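R.Pab1 family restriction endonuclease (PDB 7CFA) probably acts as a sequence-specific restriction DNA glycosylase of the R.PabI family, removing a base from its recognition site and so leading to strand cleavage. Local coordinates at residues A18-I23 / V49-G54; I67-K72 / H225-L230; S153-K158 / G168-C173. The protein carries 2 engineered substitutions. All coordinates share one frame; numbering follows the deposited sequence.

Contact 1: A18-I23 / V49-G54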
# COMPACT_ATOMS: atom_id res chain seq x y z
N ALA A 18 9.03 7.84 -5.97
CA ALA A 18 8.18 7.11 -6.91
C ALA A 18 9.02 6.21 -7.81
O ALA A 18 8.86 6.18 -9.04
CB ALA A 18 7.31 8.07 -7.73
N GLY A 19 9.94 5.48 -7.19
CA GLY A 19 10.79 4.56 -7.91
C GLY A 19 11.17 3.35 -7.08
O GLY A 19 10.66 3.15 -5.98
N LYS A 20 12.09 2.55 -7.62
CA LYS A 20 12.53 1.32 -6.97
C LYS A 20 13.48 1.57 -5.81
O LYS A 20 13.65 0.67 -4.97
CB LYS A 20 13.21 0.41 -8.00
CG LYS A 20 12.28 -0.10 -9.10
CD LYS A 20 13.06 -0.47 -10.35
CE LYS A 20 14.10 -1.54 -10.07
NZ LYS A 20 13.49 -2.85 -9.72
N ILE A 21 14.10 2.74 -5.74
CA ILE A 21 15.05 3.08 -4.68
C ILE A 21 14.39 4.10 -3.75
O ILE A 21 13.92 5.15 -4.20
CB ILE A 21 16.36 3.64 -5.24
CG1 ILE A 21 16.96 2.67 -6.27
CG2 ILE A 21 17.35 3.89 -4.11
CD1 ILE A 21 17.46 1.38 -5.67
N ARG A 22 14.37 3.79 -2.46
CA ARG A 22 13.87 4.71 -1.45
C ARG A 22 14.83 4.73 -0.27
O ARG A 22 15.52 3.74 0.01
CB ARG A 22 12.46 4.32 -0.98
CG ARG A 22 11.40 4.38 -2.08
CD ARG A 22 9.99 4.24 -1.53
NE ARG A 22 9.77 2.95 -0.87
CZ ARG A 22 8.59 2.52 -0.44
NH1 ARG A 22 7.51 3.28 -0.60
NH2 ARG A 22 8.48 1.33 0.14
N ILE A 23 14.87 5.87 0.42
CA ILE A 23 15.72 6.06 1.59
C ILE A 23 14.83 6.15 2.81
O ILE A 23 13.88 6.95 2.84
CB ILE A 23 16.60 7.32 1.45
CG1 ILE A 23 17.40 7.27 0.15
CG2 ILE A 23 17.53 7.45 2.65
CD1 ILE A 23 18.36 6.10 0.07
N VAL A 49 19.06 2.17 2.55
CA VAL A 49 18.56 2.15 1.18
C VAL A 49 17.55 1.03 1.06
O VAL A 49 17.81 -0.10 1.48
CB VAL A 49 19.71 1.97 0.17
CG1 VAL A 49 19.17 1.86 -1.25
CG2 VAL A 49 20.70 3.12 0.28
N GLU A 50 16.38 1.33 0.49
CA GLU A 50 15.37 0.32 0.21
C GLU A 50 15.30 0.13 -1.30
O GLU A 50 14.96 1.07 -2.03
CB GLU A 50 14.00 0.73 0.76
CG GLU A 50 13.02 -0.42 0.85
CD GLU A 50 11.65 0.01 1.32
OE1 GLU A 50 10.97 0.74 0.57
OE2 GLU A 50 11.25 -0.38 2.44
N TRP A 51 15.61 -1.08 -1.76
CA TRP A 51 15.74 -1.38 -3.18
C TRP A 51 14.80 -2.53 -3.53
O TRP A 51 15.06 -3.69 -3.18
CB TRP A 51 17.19 -1.73 -3.52
CG TRP A 51 17.48 -2.00 -4.97
CD1 TRP A 51 16.62 -1.89 -6.02
CD2 TRP A 51 18.73 -2.44 -5.52
NE1 TRP A 51 17.26 -2.23 -7.20
CE2 TRP A 51 18.56 -2.57 -6.91
CE3 TRP A 51 19.99 -2.73 -4.97
CZ2 TRP A 51 19.59 -2.97 -7.76
CZ3 TRP A 51 21.01 -3.13 -5.81
CH2 TRP A 51 20.80 -3.25 -7.19
N GLN A 52 13.69 -2.22 -4.20
CA GLN A 52 12.77 -3.24 -4.71
C GLN A 52 13.40 -3.85 -5.96
O GLN A 52 13.09 -3.48 -7.10
CB GLN A 52 11.39 -2.65 -4.99
CG GLN A 52 10.36 -3.70 -5.36
CD GLN A 52 8.99 -3.10 -5.63
OE1 GLN A 52 8.82 -1.88 -5.65
NE2 GLN A 52 8.00 -3.97 -5.84
N ILE A 53 14.29 -4.80 -5.73
CA ILE A 53 15.14 -5.33 -6.79
C ILE A 53 14.42 -6.45 -7.53
O ILE A 53 13.65 -7.22 -6.93
CB ILE A 53 16.48 -5.81 -6.19
CG1 ILE A 53 17.45 -6.25 -7.30
CG2 ILE A 53 16.25 -6.95 -5.20
CD1 ILE A 53 18.81 -6.63 -6.78
N GLY A 54 14.65 -6.53 -8.84
CA GLY A 54 14.14 -7.61 -9.66
C GLY A 54 15.25 -8.53 -10.14
O GLY A 54 16.43 -8.31 -9.90
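The indole of Trp51 projects from the sheet face it shares with Ile21 and Val49, with CG anti to the backbone N (chi1 -177°), and Ile21 reaches over one face of the ring. The CD1 methyl of Ile21 sits 3.6 Å from the centroid of the five-membered ring, 25° off the normal, a CH-pi contact. Ile53 CB lies over the other face, offset toward the rim, while NE1 of the indole is bound by Glu78. Further along the same sheet face Ile23 CD1 runs alongside Val49 CG2, 3.8 Å away.

The opposite face of this antiparallel strand pair is polar. Arg22 and Glu50 form a hydrogen-bonded pair, their side chains running side by side. Glu50 is extended, whereas Arg22 bends at chi3 and brings its guanidinium edge round to a single carboxylate oxygen in a salt bridge. Glu50 OE1 takes Arg22 NE at 2.9 Å nearly along its C-O axis, and accepts Arg22 NH2 at 2.6 Å through its syn lone pair. Both bonds lie near the guanidinium plane, which is turned 38° from the carboxylate, and both are bent at the hydrogen, as expected when two donors share one oxygen.

Just before strand 21-27 begins and just after strand 47-51 ends, Lys20 curls at chi3 and chi4 so that NZ meets Gln52 O at 2.7 Å. Gln52, the centre of an inverse gamma turn, returns its N to Lys20 O at 3.0 Å, and the two bonds join Lys20 and Gln52 beyond the last bridged pair, Ile21 with Trp51.

Glu50 OE2 binds Lys24 and lies close to Glu154 OE2; Lys20 NZ also pairs with Glu78. Arg22 and Lys24 would be expected to offset the repulsion between the two carboxylates and to keep buried Glu50 ionised.

Contact 2: I67-K72 / H225-L230. Engineered in segment 225-230: Asn228 (natural residue Asp).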
# COMPACT_ATOMS: atom_id res chain seq x y z
N ILE A 67 12.40 -17.71 -21.56
CA ILE A 67 10.95 -17.54 -21.59
C ILE A 67 10.42 -17.83 -20.19
O ILE A 67 10.60 -18.93 -19.66
CB ILE A 67 10.28 -18.45 -22.63
CG1 ILE A 67 10.83 -18.15 -24.03
CG2 ILE A 67 8.77 -18.29 -22.59
CD1 ILE A 67 10.20 -19.00 -25.12
N GLY A 68 9.75 -16.83 -19.60
CA GLY A 68 9.29 -16.94 -18.24
C GLY A 68 8.09 -17.87 -18.08
O GLY A 68 7.59 -18.47 -19.03
N ALA A 69 7.64 -17.97 -16.83
CA ALA A 69 6.50 -18.83 -16.51
C ALA A 69 5.21 -18.30 -17.13
O ALA A 69 4.30 -19.08 -17.43
CB ALA A 69 6.34 -18.96 -15.00
N ASN A 70 5.12 -16.99 -17.34
CA ASN A 70 3.96 -16.38 -17.99
C ASN A 70 4.02 -16.50 -19.51
O ASN A 70 3.13 -15.97 -20.19
CB ASN A 70 3.85 -14.91 -17.59
CG ASN A 70 5.17 -14.18 -17.67
OD1 ASN A 70 6.14 -14.68 -18.24
ND2 ASN A 70 5.22 -12.98 -17.10
N GLY A 71 5.03 -17.17 -20.06
CA GLY A 71 5.16 -17.31 -21.49
C GLY A 71 5.70 -16.10 -22.21
O GLY A 71 5.60 -16.04 -23.44
N LYS A 72 6.26 -15.14 -21.49
CA LYS A 72 6.76 -13.91 -22.09
C LYS A 72 8.27 -13.98 -22.30
O LYS A 72 8.99 -14.71 -21.61
CB LYS A 72 6.43 -12.70 -21.21
CG LYS A 72 4.95 -12.39 -21.11
CD LYS A 72 4.71 -11.13 -20.28
CE LYS A 72 3.23 -10.77 -20.25
NZ LYS A 72 2.99 -9.52 -19.48
N HIS A 225 7.86 -17.79 -9.76
CA HIS A 225 9.20 -17.34 -9.42
C HIS A 225 10.18 -18.51 -9.42
O HIS A 225 11.33 -18.36 -9.86
CB HIS A 225 9.21 -16.65 -8.06
CG HIS A 225 8.60 -15.28 -8.08
ND1 HIS A 225 9.08 -14.26 -8.88
CD2 HIS A 225 7.56 -14.75 -7.39
CE1 HIS A 225 8.36 -13.17 -8.69
NE2 HIS A 225 7.43 -13.44 -7.78
N ARG A 226 9.76 -19.67 -8.93
CA ARG A 226 10.61 -20.85 -8.98
C ARG A 226 10.99 -21.18 -10.42
O ARG A 226 12.17 -21.44 -10.72
CB ARG A 226 9.91 -22.05 -8.33
CG ARG A 226 10.79 -23.29 -8.21
CD ARG A 226 10.01 -24.55 -8.54
NE ARG A 226 8.82 -24.71 -7.70
CZ ARG A 226 8.80 -25.38 -6.56
NH1 ARG A 226 9.89 -25.96 -6.10
NH2 ARG A 226 7.67 -25.47 -5.87
N TYR A 227 10.01 -21.17 -11.33
CA TYR A 227 10.28 -21.49 -12.73
C TYR A 227 11.24 -20.49 -13.35
O TYR A 227 12.16 -20.87 -14.08
CB TYR A 227 8.96 -21.54 -13.50
CG TYR A 227 9.10 -21.89 -14.97
CD1 TYR A 227 9.01 -23.20 -15.41
CD2 TYR A 227 9.32 -20.90 -15.92
CE1 TYR A 227 9.14 -23.52 -16.75
CE2 TYR A 227 9.44 -21.21 -17.26
CZ TYR A 227 9.35 -22.52 -17.67
OH TYR A 227 9.48 -22.83 -19.00
N ASN A 228 11.03 -19.19 -13.09
CA ASN A 228 11.87 -18.17 -13.70
C ASN A 228 13.31 -18.27 -13.21
O ASN A 228 14.25 -18.19 -14.01
CB ASN A 228 11.30 -16.78 -13.41
CG ASN A 228 9.98 -16.54 -14.11
OD1 ASN A 228 9.63 -17.25 -15.06
ND2 ASN A 228 9.24 -15.54 -13.66
N VAL A 229 13.51 -18.44 -11.90
CA VAL A 229 14.86 -18.57 -11.36
C VAL A 229 15.55 -19.80 -11.94
O VAL A 229 16.74 -19.76 -12.29
CB VAL A 229 14.83 -18.61 -9.82
CG1 VAL A 229 16.21 -18.92 -9.27
CG2 VAL A 229 14.32 -17.28 -9.27
N LEU A 230 14.82 -20.91 -12.06
CA LEU A 230 15.40 -22.11 -12.65
C LEU A 230 15.79 -21.90 -14.11
O LEU A 230 16.81 -22.42 -14.56
CB LEU A 230 14.43 -23.29 -12.52
CG LEU A 230 14.32 -23.89 -11.11
CD1 LEU A 230 13.24 -24.96 -11.05
CD2 LEU A 230 15.66 -24.46 -10.66
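A type I beta turn, Gly68 to Gly71, is docked here on the flank of helix 223-237, with the contact centred about 17 Å from the centre of the chain. The turn lies in the loop between strands 66-67 and 73-76, and within it Asn70 OD1 accepts from Lys72 N in an Asx turn.

Tyr227 makes most of the apolar contact, and its atoms can be taken in order. CG stands anti to the backbone N (chi1 -179°), which carries the ring out from the helix towards the turn. Its CB lies 4.0 Å from Ala69 CB, methylene against methyl. One step out, CG keeps the same distance from that methyl. The ring then advances with one side along the backbone of the turn: CD2 comes within 3.5 Å of Ala69 CA, and CE2 meets the carbonyl oxygen Ile67 O at 3.5 Å. That oxygen lies at the ring edge, near its plane, where the aromatic C-H groups carry a slight positive charge. At the tip, the hydroxyl OH passes beyond Ile67 O without bonding to it.

The next residue on the helix supplies the polar half. Asn228 is an engineered residue, Asp in the natural sequence, so the amide belongs to the engineered protein. Its CG lies beside the backbone N (chi1 -67°), and this directs the carboxamide at the turn. ND2 goes to the hydroxyl of Tyr55, which also binds His225 ND1, so both ends of the amide are engaged and its rotation is defined. OD1 does the remaining work, resting 3.2 Å from Gly68 CA and accepting, in its carbonyl plane, the hydrogen bond from Ala69 N at 2.8 Å.

Contact 3: S153-K158 / G168-C173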
# COMPACT_ATOMS: atom_id res chain seq x y z
N SER A 153 17.02 -8.50 3.53
CA SER A 153 15.92 -8.41 2.58
C SER A 153 14.61 -8.64 3.32
O SER A 153 14.55 -9.46 4.25
CB SER A 153 16.06 -9.43 1.44
OG SER A 153 16.00 -10.75 1.93
N GLU A 154 13.58 -7.89 2.94
CA GLU A 154 12.27 -8.02 3.54
C GLU A 154 11.23 -8.28 2.46
O GLU A 154 11.24 -7.64 1.40
CB GLU A 154 11.90 -6.77 4.35
CG GLU A 154 12.13 -5.45 3.64
CD GLU A 154 11.89 -4.26 4.55
OE1 GLU A 154 11.54 -4.48 5.73
OE2 GLU A 154 12.03 -3.11 4.09
N ILE A 155 10.33 -9.22 2.74
CA ILE A 155 9.28 -9.61 1.81
C ILE A 155 7.95 -9.14 2.38
O ILE A 155 7.53 -9.59 3.45
CB ILE A 155 9.27 -11.13 1.58
CG1 ILE A 155 10.62 -11.57 1.00
CG2 ILE A 155 8.14 -11.52 0.64
CD1 ILE A 155 10.77 -13.06 0.86
N ILE A 156 7.30 -8.22 1.67
CA ILE A 156 5.99 -7.72 2.06
C ILE A 156 4.92 -8.55 1.36
O ILE A 156 4.98 -8.75 0.14
CB ILE A 156 5.85 -6.23 1.71
CG1 ILE A 156 6.97 -5.42 2.36
CG2 ILE A 156 4.49 -5.71 2.14
CD1 ILE A 156 7.02 -5.53 3.86
N ILE A 157 3.95 -9.04 2.13
CA ILE A 157 2.89 -9.89 1.62
C ILE A 157 1.62 -9.04 1.47
O ILE A 157 1.12 -8.49 2.46
CB ILE A 157 2.64 -11.09 2.53
CG1 ILE A 157 3.93 -11.90 2.72
CG2 ILE A 157 1.54 -11.98 1.97
CD1 ILE A 157 4.50 -12.46 1.44
N LYS A 158 1.11 -8.95 0.25
CA LYS A 158 -0.12 -8.22 -0.04
C LYS A 158 -1.06 -9.12 -0.83
O LYS A 158 -0.69 -10.20 -1.28
CB LYS A 158 0.16 -6.92 -0.81
CG LYS A 158 0.91 -5.87 -0.01
CD LYS A 158 0.08 -5.33 1.14
CE LYS A 158 0.84 -4.26 1.91
NZ LYS A 158 0.04 -3.68 3.03
N GLY A 168 4.19 -11.66 -2.82
CA GLY A 168 5.32 -11.15 -2.07
C GLY A 168 6.13 -10.17 -2.90
O GLY A 168 6.40 -10.41 -4.07
N MET A 169 6.50 -9.06 -2.26
CA MET A 169 7.39 -8.06 -2.85
C MET A 169 8.68 -8.05 -2.04
O MET A 169 8.65 -7.79 -0.83
CB MET A 169 6.74 -6.68 -2.86
CG MET A 169 5.75 -6.44 -3.99
SD MET A 169 4.27 -7.47 -3.88
CE MET A 169 3.57 -6.88 -2.34
N LEU A 170 9.80 -8.32 -2.70
CA LEU A 170 11.09 -8.40 -2.03
C LEU A 170 11.79 -7.05 -2.11
O LEU A 170 11.86 -6.44 -3.18
CB LEU A 170 11.95 -9.49 -2.66
CG LEU A 170 13.25 -9.89 -1.95
CD1 LEU A 170 13.53 -11.37 -2.16
CD2 LEU A 170 14.43 -9.06 -2.43
N TYR A 171 12.31 -6.59 -0.97
CA TYR A 171 13.06 -5.35 -0.89
C TYR A 171 14.45 -5.66 -0.36
O TYR A 171 14.60 -6.40 0.62
CB TYR A 171 12.36 -4.33 0.01
CG TYR A 171 11.03 -3.86 -0.54
CD1 TYR A 171 9.86 -4.57 -0.30
CD2 TYR A 171 10.95 -2.71 -1.31
CE1 TYR A 171 8.65 -4.15 -0.80
CE2 TYR A 171 9.74 -2.27 -1.82
CZ TYR A 171 8.59 -3.00 -1.56
OH TYR A 171 7.38 -2.57 -2.07
N PHE A 172 15.47 -5.10 -1.01
CA PHE A 172 16.86 -5.29 -0.62
C PHE A 172 17.32 -4.03 0.11
O PHE A 172 17.24 -2.93 -0.43
CB PHE A 172 17.72 -5.56 -1.86
CG PHE A 172 19.16 -5.85 -1.55
CD1 PHE A 172 19.51 -6.67 -0.49
CD2 PHE A 172 20.16 -5.32 -2.35
CE1 PHE A 172 20.83 -6.95 -0.22
CE2 PHE A 172 21.49 -5.59 -2.08
CZ PHE A 172 21.83 -6.41 -1.02
N CYS A 173 17.80 -4.21 1.34
CA CYS A 173 18.09 -3.08 2.22
C CYS A 173 19.51 -3.16 2.77
O CYS A 173 20.04 -4.25 3.03
CB CYS A 173 17.09 -3.02 3.39
SG CYS A 173 15.36 -2.98 2.88
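Tyr171 lays its ring obliquely across the neighbouring strand, where CE1 meets Ile156 CG1 at 3.8 Å. The ring edge is presented to the backbone oxygen Glu154 O. Tyr171 CG, anti to its own carbonyl carbon and beside the backbone N (chi1 -65°), gives the ring this course.

Glu154 starts from the crowded position, with CG between N and the carbonyl carbon (chi1 48°). From there its CG packs 3.8 Å from Tyr171 CB, and the carboxylate stands almost square to the ring. At its tip OE2 lies 3.5 Å from Cys173 SG, but its salt bridge is with Lys24.

Met169 folds back through two bends, so that its CE methyl sits 3.4 Å from Ile156 O and touches the Lys158 chain crosswise. On the other face, Ile155 and Leu170 turn to helix 208-219, and Gly168 CA lies against Ile155 CG2 and Ile157 CD1.

Paired backbone bonds hold the register: Glu154 N to Tyr171 O at 2.9 Å with its return, then Ile156 with Met169 in the same way. This is an antiparallel beta hairpin in the long sheet, consistent with the curved half-pipe fold known from R.PabI.

Contacts 1 and 3 belong to one sheet: strands 47-51 and 166-175 are neighbours in it, so the four strands run in succession. Their meeting line is marked by a probable hydrogen bond from Phe172 N to Trp51 O and by two close glutamates. Between its two segments contact 3, the more central, relies on backbone pairing and apolar cover, whereas contact 1 adds a salt bridge between paired strand residues and a lysine-to-carbonyl bond where the pairing runs out. Contact 2 differs in kind. Lying about 23 Å from contact 1, centre to centre, and partly at the surface, it fixes a turn to a helix by one side-chain hydrogen bond and a tyrosine, burying much less area than either strand pair.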